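PDB 4KQC: periplasmic binding protein/LacI transcriptional regulator from Brachyspira murdochii, which probably binds a carbohydrate ligand as the solute-binding component of an ABC transporter, with the fold of the periplasmic binding protein family. Local coordinates for residues V9-F14 against I37-P42; K17-V22 against I90-G95; L106-T111 against V293-T298; S268-P273 against A314-E319. All blocks are in the same frame, centred on the assembly; numbering follows the deposited sequence.

Contact 1: residues V9-F14 against I37-P42; sequences VVSKGF and ISFVGP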
loop_
_atom_site.group_PDB
_atom_site.type_symbol
_atom_site.label_atom_id
_atom_site.label_comp_id
_atom_site.label_asym_id
_atom_site.label_seq_id
_atom_site.Cartn_x
_atom_site.Cartn_y
_atom_site.Cartn_z
ATOM N N VAL A 9 4.396 -1.275 20.566
ATOM C CA VAL A 9 4.123 -1.268 19.149
ATOM C C VAL A 9 2.613 -1.205 18.906
ATOM O O VAL A 9 1.893 -2.143 19.278
ATOM C CB VAL A 9 4.693 -2.486 18.424
ATOM C CG1 VAL A 9 4.402 -2.380 16.942
ATOM C CG2 VAL A 9 6.200 -2.564 18.685
ATOM N N VAL A 10 2.123 -0.080 18.363
ATOM C CA VAL A 10 0.708 0.110 18.101
ATOM C C VAL A 10 0.498 -0.009 16.612
ATOM O O VAL A 10 0.977 0.824 15.852
ATOM C CB VAL A 10 0.239 1.449 18.684
ATOM C CG1 VAL A 10 -1.220 1.668 18.335
ATOM C CG2 VAL A 10 0.503 1.500 20.185
ATOM N N SER A 11 -0.168 -1.087 16.209
ATOM C CA SER A 11 -0.265 -1.511 14.847
ATOM C C SER A 11 -1.649 -1.174 14.290
ATOM O O SER A 11 -2.535 -0.684 15.062
ATOM C CB SER A 11 -0.121 -3.054 14.796
ATOM O OG SER A 11 -1.297 -3.667 15.335
ATOM N N LYS A 12 -1.921 -1.523 13.052
ATOM C CA LYS A 12 -3.315 -1.355 12.517
ATOM C C LYS A 12 -4.254 -2.527 12.806
ATOM O O LYS A 12 -5.407 -2.548 12.356
ATOM C CB LYS A 12 -3.269 -1.085 11.022
ATOM C CG LYS A 12 -2.478 0.162 10.603
ATOM C CD LYS A 12 -2.750 0.538 9.165
ATOM C CE LYS A 12 -1.788 1.618 8.689
ATOM N NZ LYS A 12 -2.175 2.086 7.345
ATOM N N GLY A 13 -3.824 -3.464 13.647
ATOM C CA GLY A 13 -4.594 -4.664 13.902
ATOM C C GLY A 13 -4.563 -5.682 12.802
ATOM O O GLY A 13 -3.804 -5.543 11.841
ATOM N N PHE A 14 -5.358 -6.736 12.967
ATOM C CA PHE A 14 -5.286 -7.910 12.117
ATOM C C PHE A 14 -6.434 -8.046 11.138
ATOM O O PHE A 14 -6.621 -9.136 10.603
ATOM C CB PHE A 14 -5.143 -9.182 12.945
ATOM C CG PHE A 14 -3.950 -9.197 13.829
ATOM C CD1 PHE A 14 -2.693 -9.115 13.285
ATOM C CD2 PHE A 14 -4.045 -9.360 15.203
ATOM C CE1 PHE A 14 -1.554 -9.146 14.049
ATOM C CE2 PHE A 14 -2.883 -9.377 15.987
ATOM C CZ PHE A 14 -1.626 -9.238 15.386
ATOM N N ILE A 37 8.061 -6.467 23.725
ATOM C CA ILE A 37 7.146 -5.567 23.062
ATOM C C ILE A 37 5.688 -5.911 23.337
ATOM O O ILE A 37 5.339 -7.062 23.632
ATOM C CB ILE A 37 7.355 -5.521 21.524
ATOM C CG1 ILE A 37 7.021 -6.856 20.843
ATOM C CG2 ILE A 37 8.743 -4.969 21.196
ATOM C CD1 ILE A 37 7.034 -6.781 19.318
ATOM N N SER A 38 4.845 -4.896 23.274
ATOM C CA SER A 38 3.434 -5.033 23.079
ATOM C C SER A 38 3.160 -4.934 21.582
ATOM O O SER A 38 3.950 -4.332 20.834
ATOM C CB SER A 38 2.691 -3.945 23.901
ATOM O OG SER A 38 2.863 -2.661 23.268
ATOM N N PHE A 39 2.158 -5.607 21.060
ATOM C CA PHE A 39 1.835 -5.444 19.637
ATOM C C PHE A 39 0.327 -5.349 19.565
ATOM O O PHE A 39 -0.340 -6.356 19.629
ATOM C CB PHE A 39 2.382 -6.594 18.772
ATOM C CG PHE A 39 2.361 -6.290 17.272
ATOM C CD1 PHE A 39 1.214 -6.493 16.501
ATOM C CD2 PHE A 39 3.509 -5.851 16.647
ATOM C CE1 PHE A 39 1.225 -6.238 15.138
ATOM C CE2 PHE A 39 3.525 -5.522 15.291
ATOM C CZ PHE A 39 2.374 -5.736 14.520
ATOM N N VAL A 40 -0.193 -4.130 19.571
ATOM C CA VAL A 40 -1.586 -3.895 19.856
ATOM C C VAL A 40 -2.238 -3.087 18.749
ATOM O O VAL A 40 -1.713 -2.030 18.335
ATOM C CB VAL A 40 -1.832 -3.148 21.214
ATOM C CG1 VAL A 40 -1.348 -4.015 22.331
ATOM C CG2 VAL A 40 -1.201 -1.755 21.296
ATOM N N GLY A 41 -3.458 -3.481 18.379
ATOM C CA GLY A 41 -4.160 -2.725 17.336
ATOM C C GLY A 41 -5.655 -2.947 17.382
ATOM O O GLY A 41 -6.146 -3.838 18.089
ATOM N N PRO A 42 -6.393 -2.141 16.619
ATOM C CA PRO A 42 -7.867 -2.204 16.582
ATOM C C PRO A 42 -8.375 -3.415 15.890
ATOM O O PRO A 42 -7.661 -4.014 15.092
ATOM C CB PRO A 42 -8.234 -0.921 15.868
ATOM C CG PRO A 42 -7.112 -0.701 14.935
ATOM C CD PRO A 42 -5.922 -1.053 15.735
HETATM O O HOH W 1 -7.457 -4.285 12.133
HETATM O O HOH W 2 -7.896 -7.444 14.473
#

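Contact 2: residues K17-V22 against I90-G95; sequences KFWVTV and IGFDSG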
loop_
_atom_site.group_PDB
_atom_site.type_symbol
_atom_site.label_atom_id
_atom_site.label_comp_id
_atom_site.label_asym_id
_atom_site.label_seq_id
_atom_site.Cartn_x
_atom_site.Cartn_y
_atom_site.Cartn_z
ATOM N N LYS A 17 -4.207 -9.829 7.030
ATOM C CA LYS A 17 -3.184 -10.768 7.555
ATOM C C LYS A 17 -1.722 -10.372 7.289
ATOM O O LYS A 17 -0.819 -10.964 7.857
ATOM C CB LYS A 17 -3.390 -12.167 7.001
ATOM C CG LYS A 17 -4.645 -12.904 7.478
ATOM C CD LYS A 17 -4.671 -14.275 6.770
ATOM C CE LYS A 17 -6.054 -14.912 6.681
ATOM N NZ LYS A 17 -6.259 -15.834 7.828
ATOM N N PHE A 18 -1.529 -9.410 6.386
ATOM C CA PHE A 18 -0.250 -8.678 6.302
ATOM C C PHE A 18 0.307 -8.458 7.699
ATOM O O PHE A 18 1.479 -8.602 7.924
ATOM C CB PHE A 18 -0.593 -7.360 5.631
ATOM C CG PHE A 18 0.549 -6.368 5.453
ATOM C CD1 PHE A 18 0.849 -5.425 6.416
ATOM C CD2 PHE A 18 1.273 -6.324 4.242
ATOM C CE1 PHE A 18 1.774 -4.422 6.182
ATOM C CE2 PHE A 18 2.238 -5.323 4.033
ATOM C CZ PHE A 18 2.509 -4.408 5.007
ATOM N N TRP A 19 -0.554 -8.043 8.633
ATOM C CA TRP A 19 -0.122 -7.633 9.952
ATOM C C TRP A 19 0.338 -8.789 10.852
ATOM O O TRP A 19 1.124 -8.561 11.791
ATOM C CB TRP A 19 -1.199 -6.731 10.635
ATOM C CG TRP A 19 -1.216 -5.420 9.975
ATOM C CD1 TRP A 19 -1.957 -5.044 8.924
ATOM C CD2 TRP A 19 -0.341 -4.332 10.253
ATOM N NE1 TRP A 19 -1.636 -3.774 8.534
ATOM C CE2 TRP A 19 -0.632 -3.315 9.333
ATOM C CE3 TRP A 19 0.620 -4.103 11.227
ATOM C CZ2 TRP A 19 0.034 -2.095 9.324
ATOM C CZ3 TRP A 19 1.268 -2.847 11.196
ATOM C CH2 TRP A 19 0.952 -1.891 10.255
ATOM N N VAL A 20 -0.057 -10.028 10.538
ATOM C CA VAL A 20 0.493 -11.187 11.216
ATOM C C VAL A 20 1.999 -11.306 10.887
ATOM O O VAL A 20 2.871 -11.536 11.745
ATOM C CB VAL A 20 -0.273 -12.430 10.783
ATOM C CG1 VAL A 20 0.334 -13.696 11.346
ATOM C CG2 VAL A 20 -1.710 -12.302 11.257
ATOM N N THR A 21 2.302 -11.060 9.617
ATOM C CA THR A 21 3.687 -11.106 9.214
ATOM C C THR A 21 4.551 -9.932 9.785
ATOM O O THR A 21 5.717 -10.126 10.172
ATOM C CB THR A 21 3.801 -11.155 7.699
ATOM O OG1 THR A 21 3.019 -12.290 7.224
ATOM C CG2 THR A 21 5.234 -11.277 7.309
ATOM N N VAL A 22 3.964 -8.759 9.875
ATOM C CA VAL A 22 4.617 -7.641 10.486
ATOM C C VAL A 22 4.922 -8.012 11.934
ATOM O O VAL A 22 6.000 -7.710 12.410
ATOM C CB VAL A 22 3.750 -6.365 10.463
ATOM C CG1 VAL A 22 4.400 -5.231 11.231
ATOM C CG2 VAL A 22 3.421 -5.911 9.032
ATOM N N ILE A 90 8.745 6.273 16.720
ATOM C CA ILE A 90 9.098 5.745 15.393
ATOM C C ILE A 90 7.808 5.513 14.667
ATOM O O ILE A 90 6.878 4.899 15.232
ATOM C CB ILE A 90 9.848 4.406 15.549
ATOM C CG1 ILE A 90 11.159 4.567 16.336
ATOM C CG2 ILE A 90 10.090 3.665 14.230
ATOM C CD1 ILE A 90 12.072 5.630 15.802
ATOM N N GLY A 91 7.708 5.939 13.416
ATOM C CA GLY A 91 6.592 5.473 12.579
ATOM C C GLY A 91 6.948 4.158 11.865
ATOM O O GLY A 91 8.145 3.867 11.550
ATOM N N PHE A 92 5.935 3.395 11.512
ATOM C CA PHE A 92 6.133 2.280 10.636
ATOM C C PHE A 92 4.963 2.039 9.726
ATOM O O PHE A 92 3.865 2.475 10.000
ATOM C CB PHE A 92 6.634 1.035 11.379
ATOM C CG PHE A 92 5.605 0.316 12.187
ATOM C CD1 PHE A 92 5.087 0.908 13.287
ATOM C CD2 PHE A 92 5.194 -0.965 11.868
ATOM C CE1 PHE A 92 4.178 0.260 14.079
ATOM C CE2 PHE A 92 4.279 -1.637 12.648
ATOM C CZ PHE A 92 3.748 -1.012 13.773
ATOM N N ASP A 93 5.200 1.347 8.603
ATOM C CA ASP A 93 4.147 1.264 7.562
ATOM C C ASP A 93 3.734 2.728 7.189
ATOM O O ASP A 93 4.618 3.593 7.079
ATOM C CB ASP A 93 2.969 0.391 8.062
ATOM C CG ASP A 93 2.029 0.007 6.973
ATOM O OD1 ASP A 93 2.435 -0.858 6.136
ATOM O OD2 ASP A 93 0.938 0.575 6.909
ATOM N N SER A 94 2.445 3.069 7.106
ATOM C CA SER A 94 2.106 4.438 6.782
ATOM C C SER A 94 2.468 5.420 7.899
ATOM O O SER A 94 2.411 6.671 7.672
ATOM C CB SER A 94 0.630 4.537 6.400
ATOM O OG SER A 94 -0.139 3.908 7.374
ATOM N N GLY A 95 2.778 4.909 9.107
ATOM C CA GLY A 95 3.331 5.746 10.165
ATOM C C GLY A 95 2.359 6.801 10.639
ATOM O O GLY A 95 1.188 6.515 10.842
#

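Contact 3: residues L106-T111 against V293-T298; sequences LATAST and VSNIDT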
loop_
_atom_site.group_PDB
_atom_site.type_symbol
_atom_site.label_atom_id
_atom_site.label_comp_id
_atom_site.label_asym_id
_atom_site.label_seq_id
_atom_site.Cartn_x
_atom_site.Cartn_y
_atom_site.Cartn_z
ATOM N N LEU A 106 10.996 10.439 15.005
ATOM C CA LEU A 106 12.413 10.378 14.746
ATOM C C LEU A 106 12.822 9.754 13.413
ATOM O O LEU A 106 13.842 10.160 12.812
ATOM C CB LEU A 106 13.110 9.652 15.895
ATOM C CG LEU A 106 13.137 10.320 17.263
ATOM C CD1 LEU A 106 13.605 9.332 18.320
ATOM C CD2 LEU A 106 14.096 11.482 17.242
ATOM N N ALA A 107 12.076 8.736 13.018
ATOM C CA ALA A 107 12.331 7.921 11.860
ATOM C C ALA A 107 11.123 7.036 11.638
ATOM O O ALA A 107 10.316 6.826 12.569
ATOM C CB ALA A 107 13.574 7.099 12.054
ATOM N N THR A 108 11.013 6.533 10.404
ATOM C CA THR A 108 9.923 5.644 9.989
ATOM C C THR A 108 10.528 4.513 9.172
ATOM O O THR A 108 11.481 4.723 8.383
ATOM C CB THR A 108 8.911 6.429 9.153
ATOM O OG1 THR A 108 8.327 7.454 9.981
ATOM C CG2 THR A 108 7.839 5.608 8.593
ATOM N N ALA A 109 10.013 3.313 9.388
ATOM C CA ALA A 109 10.311 2.171 8.500
ATOM C C ALA A 109 9.086 1.851 7.623
ATOM O O ALA A 109 8.044 1.485 8.145
ATOM C CB ALA A 109 10.686 0.977 9.310
ATOM N N SER A 110 9.229 1.936 6.303
ATOM C CA SER A 110 8.095 1.752 5.424
ATOM C C SER A 110 8.478 1.494 4.020
ATOM O O SER A 110 9.610 1.760 3.640
ATOM C CB SER A 110 7.249 3.024 5.381
ATOM O OG SER A 110 7.923 4.110 4.830
ATOM N N THR A 111 7.500 1.028 3.247
ATOM C CA THR A 111 7.610 0.965 1.813
ATOM C C THR A 111 7.689 2.416 1.317
ATOM O O THR A 111 6.983 3.299 1.828
ATOM C CB THR A 111 6.355 0.298 1.296
ATOM O OG1 THR A 111 6.255 -1.020 1.888
ATOM C CG2 THR A 111 6.375 0.274 -0.265
ATOM N N VAL A 293 19.011 7.656 14.562
ATOM C CA VAL A 293 18.268 6.835 13.618
ATOM C C VAL A 293 17.843 7.624 12.389
ATOM O O VAL A 293 17.744 8.854 12.413
ATOM C CB VAL A 293 16.997 6.221 14.297
ATOM C CG1 VAL A 293 17.370 5.230 15.409
ATOM C CG2 VAL A 293 16.045 7.274 14.836
ATOM N N SER A 294 17.559 6.892 11.313
ATOM C CA SER A 294 17.130 7.467 10.045
ATOM C C SER A 294 16.048 6.636 9.417
ATOM O O SER A 294 15.886 5.457 9.721
ATOM C CB SER A 294 18.353 7.467 9.096
ATOM O OG SER A 294 19.298 8.473 9.498
ATOM N N ASN A 295 15.251 7.274 8.562
ATOM C CA ASN A 295 14.217 6.552 7.838
ATOM C C ASN A 295 14.774 5.344 7.121
ATOM O O ASN A 295 15.905 5.368 6.574
ATOM C CB ASN A 295 13.587 7.442 6.821
ATOM C CG ASN A 295 12.811 8.554 7.431
ATOM O OD1 ASN A 295 12.235 8.432 8.544
ATOM N ND2 ASN A 295 12.709 9.652 6.687
ATOM N N ILE A 296 13.989 4.280 7.096
ATOM C CA ILE A 296 14.370 3.058 6.419
ATOM C C ILE A 296 13.345 2.735 5.352
ATOM O O ILE A 296 12.130 2.706 5.612
ATOM C CB ILE A 296 14.479 1.920 7.413
ATOM C CG1 ILE A 296 15.584 2.256 8.438
ATOM C CG2 ILE A 296 14.715 0.649 6.669
ATOM C CD1 ILE A 296 15.789 1.214 9.442
ATOM N N ASP A 297 13.821 2.470 4.132
ATOM C CA ASP A 297 12.949 2.102 3.009
ATOM C C ASP A 297 12.979 0.599 2.907
ATOM O O ASP A 297 14.038 0.011 2.586
ATOM C CB ASP A 297 13.533 2.761 1.758
ATOM C CG ASP A 297 12.755 2.456 0.487
ATOM O OD1 ASP A 297 11.787 1.646 0.509
ATOM O OD2 ASP A 297 13.195 3.015 -0.586
ATOM N N THR A 298 11.855 -0.067 3.143
ATOM C CA THR A 298 11.805 -1.511 3.072
ATOM C C THR A 298 11.472 -2.041 1.656
ATOM O O THR A 298 11.467 -3.259 1.432
ATOM C CB THR A 298 10.858 -2.075 4.153
ATOM O OG1 THR A 298 9.590 -1.446 4.042
ATOM C CG2 THR A 298 11.415 -1.793 5.579
HETATM O O HOH W 3 16.047 11.458 13.839
HETATM O O HOH W 4 10.044 9.651 9.573
HETATM O O HOH W 5 8.124 -2.894 2.189
#

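Contact 4: residues S268-P273 against A314-E319; sequences SVTQDP and AKLLYE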
loop_
_atom_site.group_PDB
_atom_site.type_symbol
_atom_site.label_atom_id
_atom_site.label_comp_id
_atom_site.label_asym_id
_atom_site.label_seq_id
_atom_site.Cartn_x
_atom_site.Cartn_y
_atom_site.Cartn_z
ATOM N N SER A 268 1.100 -7.381 -9.653
ATOM C CA SER A 268 1.006 -6.367 -8.612
ATOM C C SER A 268 2.309 -6.173 -7.917
ATOM O O SER A 268 3.268 -6.956 -8.079
ATOM C CB SER A 268 -0.059 -6.783 -7.569
ATOM O OG SER A 268 -1.379 -6.757 -8.115
ATOM N N VAL A 269 2.418 -5.111 -7.134
ATOM C CA VAL A 269 3.608 -4.947 -6.285
ATOM C C VAL A 269 3.305 -5.302 -4.861
ATOM O O VAL A 269 2.206 -5.021 -4.388
ATOM C CB VAL A 269 4.214 -3.522 -6.371
ATOM C CG1 VAL A 269 4.798 -3.307 -7.727
ATOM C CG2 VAL A 269 3.226 -2.457 -6.066
ATOM N N THR A 270 4.249 -5.970 -4.203
ATOM C CA THR A 270 4.063 -6.355 -2.784
ATOM C C THR A 270 5.061 -5.630 -1.937
ATOM O O THR A 270 6.190 -5.354 -2.331
ATOM C CB THR A 270 4.200 -7.877 -2.523
ATOM O OG1 THR A 270 3.964 -8.182 -1.148
ATOM C CG2 THR A 270 5.549 -8.450 -2.928
ATOM N N GLN A 271 4.639 -5.317 -0.740
ATOM C CA GLN A 271 5.551 -4.826 0.274
ATOM C C GLN A 271 6.283 -5.975 0.969
ATOM O O GLN A 271 6.135 -7.107 0.598
ATOM C CB GLN A 271 4.793 -3.990 1.304
ATOM C CG GLN A 271 3.858 -2.883 0.781
ATOM C CD GLN A 271 3.182 -2.153 1.920
ATOM O OE1 GLN A 271 3.873 -1.461 2.707
ATOM N NE2 GLN A 271 1.902 -2.297 2.065
ATOM N N ASP A 272 7.105 -5.659 1.977
ATOM C CA ASP A 272 7.881 -6.688 2.744
ATOM C C ASP A 272 7.486 -6.526 4.225
ATOM O O ASP A 272 8.193 -5.845 4.999
ATOM C CB ASP A 272 9.367 -6.471 2.549
ATOM C CG ASP A 272 10.235 -7.557 3.202
ATOM O OD1 ASP A 272 9.785 -8.415 4.002
ATOM O OD2 ASP A 272 11.473 -7.628 2.890
ATOM N N PRO A 273 6.307 -7.062 4.589
ATOM C CA PRO A 273 5.784 -6.836 5.950
ATOM C C PRO A 273 6.711 -7.306 7.063
ATOM O O PRO A 273 6.875 -6.598 8.078
ATOM C CB PRO A 273 4.459 -7.596 5.948
ATOM C CG PRO A 273 4.540 -8.561 4.794
ATOM C CD PRO A 273 5.349 -7.834 3.765
ATOM N N ALA A 314 6.563 -15.636 -2.192
ATOM C CA ALA A 314 5.453 -16.142 -1.439
ATOM C C ALA A 314 5.419 -15.721 0.000
ATOM O O ALA A 314 4.327 -15.417 0.520
ATOM C CB ALA A 314 5.423 -17.664 -1.573
ATOM N N LYS A 315 6.593 -15.659 0.643
ATOM C CA LYS A 315 6.680 -15.273 2.009
ATOM C C LYS A 315 6.259 -13.806 2.281
ATOM O O LYS A 315 5.879 -13.474 3.431
ATOM C CB LYS A 315 8.082 -15.544 2.510
ATOM C CG LYS A 315 9.049 -14.513 2.024
ATOM C CD LYS A 315 10.419 -14.777 2.597
ATOM C CE LYS A 315 11.313 -13.660 2.165
ATOM N NZ LYS A 315 12.634 -13.845 2.804
ATOM N N LEU A 316 6.258 -12.944 1.252
ATOM C CA LEU A 316 5.814 -11.539 1.400
ATOM C C LEU A 316 4.304 -11.388 1.251
ATOM O O LEU A 316 3.765 -10.340 1.622
ATOM C CB LEU A 316 6.407 -10.635 0.329
ATOM C CG LEU A 316 7.902 -10.823 0.165
ATOM C CD1 LEU A 316 8.410 -10.128 -1.073
ATOM C CD2 LEU A 316 8.653 -10.360 1.395
ATOM N N LEU A 317 3.667 -12.396 0.659
ATOM C CA LEU A 317 2.194 -12.325 0.356
ATOM C C LEU A 317 1.374 -12.798 1.522
ATOM O O LEU A 317 1.885 -13.516 2.440
ATOM C CB LEU A 317 1.848 -13.153 -0.899
ATOM C CG LEU A 317 2.786 -12.905 -2.087
ATOM C CD1 LEU A 317 2.566 -13.883 -3.204
ATOM C CD2 LEU A 317 2.678 -11.462 -2.550
ATOM N N TYR A 318 0.098 -12.441 1.508
ATOM C CA TYR A 318 -0.809 -12.880 2.585
ATOM C C TYR A 318 -2.182 -13.168 1.961
ATOM O O TYR A 318 -2.524 -12.655 0.887
ATOM C CB TYR A 318 -0.864 -11.806 3.699
ATOM C CG TYR A 318 -1.363 -10.505 3.176
ATOM C CD1 TYR A 318 -0.465 -9.568 2.589
ATOM C CD2 TYR A 318 -2.719 -10.215 3.165
ATOM C CE1 TYR A 318 -0.934 -8.408 2.021
ATOM C CE2 TYR A 318 -3.202 -9.042 2.561
ATOM C CZ TYR A 318 -2.301 -8.150 1.994
ATOM O OH TYR A 318 -2.760 -7.010 1.342
ATOM N N GLU A 319 -2.947 -14.045 2.625
ATOM C CA GLU A 319 -4.325 -14.359 2.230
ATOM C C GLU A 319 -5.327 -13.379 2.780
ATOM O O GLU A 319 -5.161 -12.866 3.878
ATOM C CB GLU A 319 -4.754 -15.729 2.775
ATOM C CG GLU A 319 -3.813 -16.853 2.432
ATOM C CD GLU A 319 -3.950 -17.260 0.999
ATOM O OE1 GLU A 319 -4.994 -17.874 0.674
ATOM O OE2 GLU A 319 -3.006 -16.994 0.218
ATOM O OXT GLU A 319 -6.365 -13.083 2.190
HETATM O O HOH W 6 1.830 -8.700 0.198
#

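Contact 1: residues V9-F14 against I37-P42
Val9 and Phe39 make the dense part of this contact: CG1 of Val9 lies 3.6 Å from CD2 of Phe39 and almost as close to CE2, and further along the same ring CE1 meets CB of Ser11 at 3.5 Å. The ring of Phe39 thus bridges two residues of 9-14; its CG stands anti to the backbone N (chi1 -166°), which starts the ring off toward them. Behind it the backbones run as parallel strands. Val40 N bonds to Val9 O (2.9 Å) and Ser11 N to Val40 O (2.8 Å). Val10 and Val40 meet through their CG2 methyls on the face turned toward helix 48-60. Past Ser11 the order changes. Its OG accepts from Gly13 N at 3.0 Å, an ST turn that bends the chain, and Gly13 passes so close to Pro42 O that a CB on it would collide with that oxygen. Beyond this the contact is looser and wet: a water lies within bonding distance of both Lys12 O and Pro42 O, a second sits on Phe14 N, and the exposed Phe14 ring touches Phe39 mainly through CZ, 4.1 Å from CD1. Strands 6-10 and 36-40, joined through helix 18-33, form the opening beta-alpha-beta unit of the Rossmann-like lobe found in periplasmic binding proteins.

Contact 2: residues K17-V22 against I90-G95
Trp19 and Phe92 meet where the first turn of helix 18-33 packs against the C-terminal end of strand 89-92, as helix on sheet in the alpha/beta lobe of a periplasmic binding protein. Trp19 carries most of the helix side of it. Its CB lies against Gly13 O, and its CG stands anti to the carbonyl carbon (chi1 -72°). The indole reaches across with its six-membered ring leading: CZ3 comes to 3.6 Å from CE2 of Phe92, CH2 meets CB of Asp93 at 3.8 Å, and CZ2 lies 3.7 Å from Asp93 OD2, near the indole plane. The two aromatic planes, an oblique pair, are 71° apart. On one indole face sit Phe18 CD1 and Val22 CG2, both toward the rim. An alanine in place of Trp19 would probably open a gap beside Phe92 and leave the Asp93 carboxylate without the hydrocarbon edge it rests against. OD2 also takes a weak bond from Ser94 N within the type II' turn from Phe92 to Gly95, and forms a long, weak ion pair with Lys12 NZ, itself bonded to Ser94 OG. OD1 lies by Phe18, 3.6 Å from CE1, while Val22 CG1 lies in the plane of the Phe92 ring, at its edge, 3.9 Å from CE2.

Contact 3: residues L106-T111 against V293-T298
Val293 pushes its CG2 methyl into the angle between Leu106 and Ala107, 3.9 Å from CB of the first and 3.7 Å from CB of the second. With CG2 lodged between its backbone N and carbonyl carbon (chi1 -65° for CG1), that branch is the bump. Ala107 answers with a small one of its own: its CB settles against the peptide of Ser294, 3.6 Å from the carbonyl carbon. Next, the Asn295 side chain reaches 106-111 and OD1 accepts from Thr108 N at 2.9 Å, standing in for a backbone carbonyl; a water joins the same OD1 to Thr108 OG1. From here the two segments are parallel strands, 296-297 being the outermost on this side of the six-stranded sheet of its lobe. Ile296 N bonds to Thr108 O and Ser110 N to Ile296 O. Ala109, with no more than a methyl, lies beside the bulkier Ile296, their CB atoms 4.3 Å apart, and the isoleucine goes on to Gln279 and Leu283 of helix 273-288. Thr298 N closes the ladder on Ser110 O (2.9 Å). At this end the hydroxyls of Thr111 and Thr298 are bridged by a water, and Thr111 OG1 is also bonded to Gln271.

Contact 4: residues S268-P273 against A314-E319
Leu316 turns its CG anti to its carbonyl carbon (chi1 -48°), and Thr270 has OG1 anti to its backbone N (chi1 -178°), which puts CG2 between its N and carbonyl carbon; the two side chains then cross at about a right angle. The leucine divides its branches. CD1 rests on Thr270 CG2 at 3.8 Å, CD2 reaches Asp272, 3.4 Å from OD1, and CB lies 3.5 Å from Gln271 O. Leu317, turned the other way at its CB, still brings CD2 to within 3.8 Å of Thr270 OG1. No direct hydrogen bond joins the segments. Instead a water spans them: it lies 2.6 Å from Thr270 OG1 and donates to Leu316 O at 2.9 Å, a carbonyl that also has CG and CD of Pro273 beside it. This is where strand 267-270 of the second lobe's sheet runs out into helix 273-288 of the first lobe, so the C-terminal tail after helix 311-314 lies against a crossing between lobes, a feature of the two-lobed periplasmic binding protein fold. Leu316 lies within a type I turn from Ala314 to Leu317. An alanine at Leu316 would probably open a gap between Thr270 CG2 and the Asp272 carboxylate, where the two methyls now sit. Asp272 occupies the N-cap position of helix 273-288, and its OD1 makes a weak bond to Ser275 N. Gln271 starts away from the tail at its CB; its OE1 bonds to Thr111 and its NE2 to Asp251.

How the contacts relate
Contacts 1, 2 and 3 all reach the same parallel sheet, with contact 1 at one outer edge, 36-40, and contact 3 at the other, 296-297; their centres are about 18 Å apart. Contact 2 lies between them, its centre about 9 Å from that of contact 1 and 12 Å from that of contact 3, and touches both. Along the chain contacts 1 and 2 interleave, as do 3 and 4. Contact 4 belongs to the crossing between lobes, its centre about 12 Å from that of contact 2 and 19 Å from those of contacts 1 and 3. Chain from late in the sequence thus completes the first lobe's sheet edge and lies at the crossing, tying distant parts of the chain together.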